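Local structure of HP0958 (Helicobacter pylori, 3NA7) at residues A[65-68]-A[69-73]; A[151-154]-A[155-159]. The protein probably acts in flagellar biogenesis, as a chaperone linked to flagellar export and in post-transcriptional gene regulation, and contains a coiled-coil hairpin and a zinc ribbon. All blocks are in the same frame, centred on the assembly; numbering follows the deposited sequence.

How the interactions relate
Interactions 1 and 2 are both short lengths of long helices, at the surface of the coiled-coil hairpin. Interaction 1 lies on helix 24-85 and interaction 2 on helix 91-171, the two arms of the hairpin. Their centres are 68 Å apart, on opposite sides of the chain's centre. In both, a threonine hydroxyl doubles a backbone bond to the carbonyl four residues earlier. The exposed sides differ. Residues 65-73 carry a weak amide-to-carboxylate bond, whereas residues 151-159 carry a weak lysine-glutamate salt bridge. The inward sides differ too: no touching residue is buried in interaction 1, whereas Ile155 is buried in interaction 2.

Interaction 1 of 2, residues A[65-68]-A[69-73]; sequences NEQT and LQDTN
Residues 65-68 run straight into 69-73 as one stretch of alpha helix, and four i to i+4 backbone bonds join them. Leu69 N bonds to Asn65 O, Gln70 N to Glu66 O, and Asp71 N to Gln67 O. The last and shortest is Thr72 N to Thr68 O, at 2.7 Å. Two threonine hydroxyls add to this pattern. Thr72 OG1 also bonds to Thr68 O, at 2.8 Å, so one carbonyl takes two donors from the same residue. They reach it from opposite faces of its plane. The hydroxyl can do so because OG1 lies anti to the Thr72 carbonyl carbon (chi1 -59°), which turns it back toward the preceding turn. Thr68 OG1 donates to Asn65 O at 3.0 Å. That oxygen also accepts Leu69 N, and both donors come from the same face. On the exposed side, Gln67 bends at chi2 and brings its amide over to Asp71. NE2 gives a weak bond to Asp71 OD1 at 3.1 Å, far from straight at 126°. The amide and carboxylate planes are 61° apart, so the two groups do not meet flat. The extended Gln70 places its OE1 3.6 Å from Gln67 OE1; both are acceptors, so this is proximity and not a bond. Leu69 packs its CB 3.4 Å from Asn65 O. Asn65 spends its ND2 on Gln61 O, one turn earlier in the same helix. Residues 65-73 belong to helix 24-85, one arm of the antiparallel coiled-coil hairpin. Asn65 touches Glu112, Ile113 and Leu116 of helix 91-171, and Leu69 touches Asn110 there, so these two residues face the partner helix.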
loop_
_atom_site.group_PDB
_atom_site.type_symbol
_atom_site.label_atom_id
_atom_site.label_comp_id
_atom_site.label_asym_id
_atom_site.label_seq_id
_atom_site.Cartn_x
_atom_site.Cartn_y
_atom_site.Cartn_z
ATOM N N ASN A 65 -36.431 -11.266 11.701
ATOM C CA ASN A 65 -37.352 -10.502 12.528
ATOM C C ASN A 65 -38.778 -10.465 11.972
ATOM O O ASN A 65 -39.743 -10.389 12.742
ATOM C CB ASN A 65 -36.849 -9.062 12.713
ATOM C CG ASN A 65 -35.746 -8.951 13.755
ATOM O OD1 ASN A 65 -36.014 -8.836 14.956
ATOM N ND2 ASN A 65 -34.504 -8.964 13.302
ATOM N N GLU A 66 -38.911 -10.493 10.649
ATOM C CA GLU A 66 -40.226 -10.401 9.991
ATOM C C GLU A 66 -41.039 -11.682 10.145
ATOM O O GLU A 66 -42.279 -11.647 10.219
ATOM C CB GLU A 66 -40.088 -10.017 8.503
ATOM C CG GLU A 66 -39.606 -8.573 8.322
ATOM C CD GLU A 66 -40.012 -7.908 7.006
ATOM O OE1 GLU A 66 -39.689 -8.457 5.919
ATOM O OE2 GLU A 66 -40.630 -6.808 7.074
ATOM N N GLN A 67 -40.323 -12.802 10.183
ATOM C CA GLN A 67 -40.914 -14.116 10.389
ATOM C C GLN A 67 -41.448 -14.206 11.823
ATOM O O GLN A 67 -42.601 -14.596 12.028
ATOM C CB GLN A 67 -39.886 -15.215 10.091
ATOM C CG GLN A 67 -40.366 -16.625 10.354
ATOM C CD GLN A 67 -41.607 -16.987 9.558
ATOM O OE1 GLN A 67 -41.675 -16.754 8.350
ATOM N NE2 GLN A 67 -42.594 -17.560 10.234
ATOM N N THR A 68 -40.640 -13.791 12.802
ATOM C CA THR A 68 -41.063 -13.835 14.211
ATOM C C THR A 68 -42.226 -12.875 14.477
ATOM O O THR A 68 -43.142 -13.191 15.237
ATOM C CB THR A 68 -39.901 -13.559 15.180
ATOM O OG1 THR A 68 -39.546 -12.182 15.100
ATOM C CG2 THR A 68 -38.678 -14.409 14.830
ATOM N N LEU A 69 -42.204 -11.718 13.825
ATOM C CA LEU A 69 -43.329 -10.793 13.865
ATOM C C LEU A 69 -44.616 -11.410 13.280
ATOM O O LEU A 69 -45.710 -11.210 13.825
ATOM C CB LEU A 69 -42.969 -9.519 13.113
ATOM C CG LEU A 69 -44.013 -8.424 12.921
ATOM C CD1 LEU A 69 -44.497 -7.860 14.260
ATOM C CD2 LEU A 69 -43.394 -7.341 12.091
ATOM N N GLN A 70 -44.479 -12.160 12.186
ATOM C CA GLN A 70 -45.583 -12.938 11.624
ATOM C C GLN A 70 -46.105 -13.982 12.619
ATOM O O GLN A 70 -47.308 -14.136 12.780
ATOM C CB GLN A 70 -45.172 -13.601 10.289
ATOM C CG GLN A 70 -46.326 -14.369 9.572
ATOM C CD GLN A 70 -45.898 -15.095 8.282
ATOM O OE1 GLN A 70 -44.751 -14.992 7.833
ATOM N NE2 GLN A 70 -46.835 -15.833 7.689
ATOM N N ASP A 71 -45.188 -14.692 13.277
ATOM C CA ASP A 71 -45.514 -15.665 14.324
ATOM C C ASP A 71 -46.241 -14.986 15.485
ATOM O O ASP A 71 -47.263 -15.469 15.969
ATOM C CB ASP A 71 -44.237 -16.337 14.842
ATOM C CG ASP A 71 -43.609 -17.283 13.829
ATOM O OD1 ASP A 71 -44.293 -17.719 12.871
ATOM O OD2 ASP A 71 -42.411 -17.604 13.986
ATOM N N THR A 72 -45.710 -13.851 15.920
ATOM C CA THR A 72 -46.271 -13.111 17.045
ATOM C C THR A 72 -47.696 -12.648 16.763
ATOM O O THR A 72 -48.569 -12.803 17.609
ATOM C CB THR A 72 -45.328 -11.953 17.446
ATOM O OG1 THR A 72 -44.079 -12.528 17.798
ATOM C CG2 THR A 72 -45.839 -11.182 18.642
ATOM N N ASN A 73 -47.914 -12.096 15.573
ATOM C CA ASN A 73 -49.229 -11.617 15.144
ATOM C C ASN A 73 -50.239 -12.753 15.016
ATOM O O ASN A 73 -51.411 -12.576 15.369
ATOM C CB ASN A 73 -49.126 -10.823 13.826
ATOM C CG ASN A 73 -48.412 -9.472 14.002
ATOM O OD1 ASN A 73 -47.941 -8.861 13.028
ATOM N ND2 ASN A 73 -48.331 -9.009 15.234
#

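Interaction 2 of 2, residues A[151-154]-A[155-159]; sequences EVKN and IKETQ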
loop_
_atom_site.group_PDB
_atom_site.type_symbol
_atom_site.label_atom_id
_atom_site.label_comp_id
_atom_site.label_asym_id
_atom_site.label_seq_id
_atom_site.Cartn_x
_atom_site.Cartn_y
_atom_site.Cartn_z
ATOM N N GLU A 151 6.141 12.537 -19.330
ATOM C CA GLU A 151 7.216 12.841 -18.385
ATOM C C GLU A 151 8.037 11.611 -18.042
ATOM O O GLU A 151 9.257 11.673 -18.006
ATOM C CB GLU A 151 6.638 13.425 -17.090
ATOM C CG GLU A 151 6.117 14.859 -17.222
ATOM C CD GLU A 151 7.131 15.911 -16.807
ATOM O OE1 GLU A 151 6.768 16.771 -15.962
ATOM O OE2 GLU A 151 8.277 15.875 -17.318
ATOM N N VAL A 152 7.348 10.513 -17.755
ATOM C CA VAL A 152 7.976 9.245 -17.449
ATOM C C VAL A 152 8.760 8.722 -18.669
ATOM O O VAL A 152 9.903 8.302 -18.530
ATOM C CB VAL A 152 6.933 8.211 -16.920
ATOM C CG1 VAL A 152 7.504 6.811 -16.834
ATOM C CG2 VAL A 152 6.412 8.622 -15.530
ATOM N N LYS A 153 8.162 8.778 -19.854
ATOM C CA LYS A 153 8.858 8.365 -21.077
ATOM C C LYS A 153 10.190 9.125 -21.301
ATOM O O LYS A 153 11.219 8.506 -21.582
ATOM C CB LYS A 153 7.936 8.486 -22.285
ATOM C CG LYS A 153 8.510 7.877 -23.586
ATOM C CD LYS A 153 7.518 8.015 -24.740
ATOM C CE LYS A 153 7.285 9.482 -25.134
ATOM N NZ LYS A 153 8.400 9.987 -25.983
ATOM N N ASN A 154 10.171 10.451 -21.151
ATOM C CA ASN A 154 11.394 11.268 -21.227
ATOM C C ASN A 154 12.459 10.856 -20.220
ATOM O O ASN A 154 13.647 10.928 -20.518
ATOM C CB ASN A 154 11.088 12.745 -21.015
ATOM C CG ASN A 154 10.355 13.364 -22.180
ATOM O OD1 ASN A 154 10.614 13.037 -23.333
ATOM N ND2 ASN A 154 9.427 14.275 -21.881
ATOM N N ILE A 155 12.026 10.454 -19.026
ATOM C CA ILE A 155 12.938 9.982 -18.000
ATOM C C ILE A 155 13.549 8.611 -18.375
ATOM O O ILE A 155 14.752 8.390 -18.180
ATOM C CB ILE A 155 12.278 9.949 -16.600
ATOM C CG1 ILE A 155 11.954 11.367 -16.115
ATOM C CG2 ILE A 155 13.223 9.315 -15.577
ATOM C CD1 ILE A 155 10.983 11.394 -14.939
ATOM N N LYS A 156 12.732 7.711 -18.925
ATOM C CA LYS A 156 13.236 6.423 -19.424
ATOM C C LYS A 156 14.324 6.608 -20.486
ATOM O O LYS A 156 15.392 5.993 -20.410
ATOM C CB LYS A 156 12.099 5.587 -19.996
ATOM C CG LYS A 156 10.969 5.310 -19.008
ATOM C CD LYS A 156 11.113 4.014 -18.283
ATOM C CE LYS A 156 9.758 3.634 -17.676
ATOM N NZ LYS A 156 9.861 2.534 -16.690
ATOM N N GLU A 157 14.060 7.481 -21.454
ATOM C CA GLU A 157 15.033 7.787 -22.505
ATOM C C GLU A 157 16.330 8.336 -21.919
ATOM O O GLU A 157 17.416 7.958 -22.371
ATOM C CB GLU A 157 14.424 8.703 -23.556
ATOM C CG GLU A 157 13.155 8.078 -24.176
ATOM C CD GLU A 157 12.348 9.020 -25.077
ATOM O OE1 GLU A 157 11.463 8.516 -25.811
ATOM O OE2 GLU A 157 12.589 10.252 -25.059
ATOM N N THR A 158 16.239 9.146 -20.867
ATOM C CA THR A 158 17.458 9.570 -20.176
ATOM C C THR A 158 18.238 8.369 -19.566
ATOM O O THR A 158 19.468 8.326 -19.640
ATOM C CB THR A 158 17.220 10.698 -19.129
ATOM O OG1 THR A 158 16.573 11.813 -19.755
ATOM C CG2 THR A 158 18.543 11.207 -18.582
ATOM N N GLN A 159 17.543 7.405 -18.970
ATOM C CA GLN A 159 18.247 6.263 -18.390
ATOM C C GLN A 159 18.958 5.472 -19.483
ATOM O O GLN A 159 20.059 5.012 -19.265
ATOM C CB GLN A 159 17.341 5.377 -17.527
ATOM C CG GLN A 159 16.830 6.080 -16.247
ATOM C CD GLN A 159 15.847 5.213 -15.448
ATOM O OE1 GLN A 159 14.726 4.948 -15.891
ATOM N NE2 GLN A 159 16.270 4.767 -14.265
#
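Asn154 O is gripped twice by Thr158, through the backbone N and through OG1, each at 3.2 Å. The setting is a stretch of alpha helix in the antiparallel coiled-coil hairpin, with 151-154 continuing directly into 155-159. The two donors reach the oxygen from opposite faces of its plane. A chi1 of -55° sets OG1 beside the Thr158 backbone N, which lets both donors address the same oxygen. Three more backbone bonds continue the ladder: Ile155 N to Glu151 O, Lys156 N to Val152 O, and Glu157 N to Lys153 O. Out toward solvent, Lys153 and Glu157 form a salt bridge one turn apart. Lys153 leaves the helix extended as far as CD, then bends at chi3 and chi4. This carries NZ across to Glu157 OE1, at 3.4 Å, a long distance that makes the hydrogen bond weak. The methylene CG of Lys153 also lies 3.8 Å from the same oxygen. The other carboxylate oxygen, Glu157 OE2, is 3.8 Å from Asn154 OD1, with the two flat groups 65° apart. Val152 and Lys156 lie side by side and point the same way. Their contact is aliphatic, with Val152 CG1 4.0 Å from Lys156 CE. Toward helix 24-85, Ile155 is buried against Leu26, Ile27 and Lys30, and Val152 also touches Ile27. At the end of the segment, Gln159 NE2 bonds to Ile20 O of helix 4-22 and to Glu24 OE2 of helix 24-85. Ile155 also packs back on its own helix, where its CG1 rests 3.3 Å from Glu151 O and CD1 follows at 3.5 Å from that oxygen.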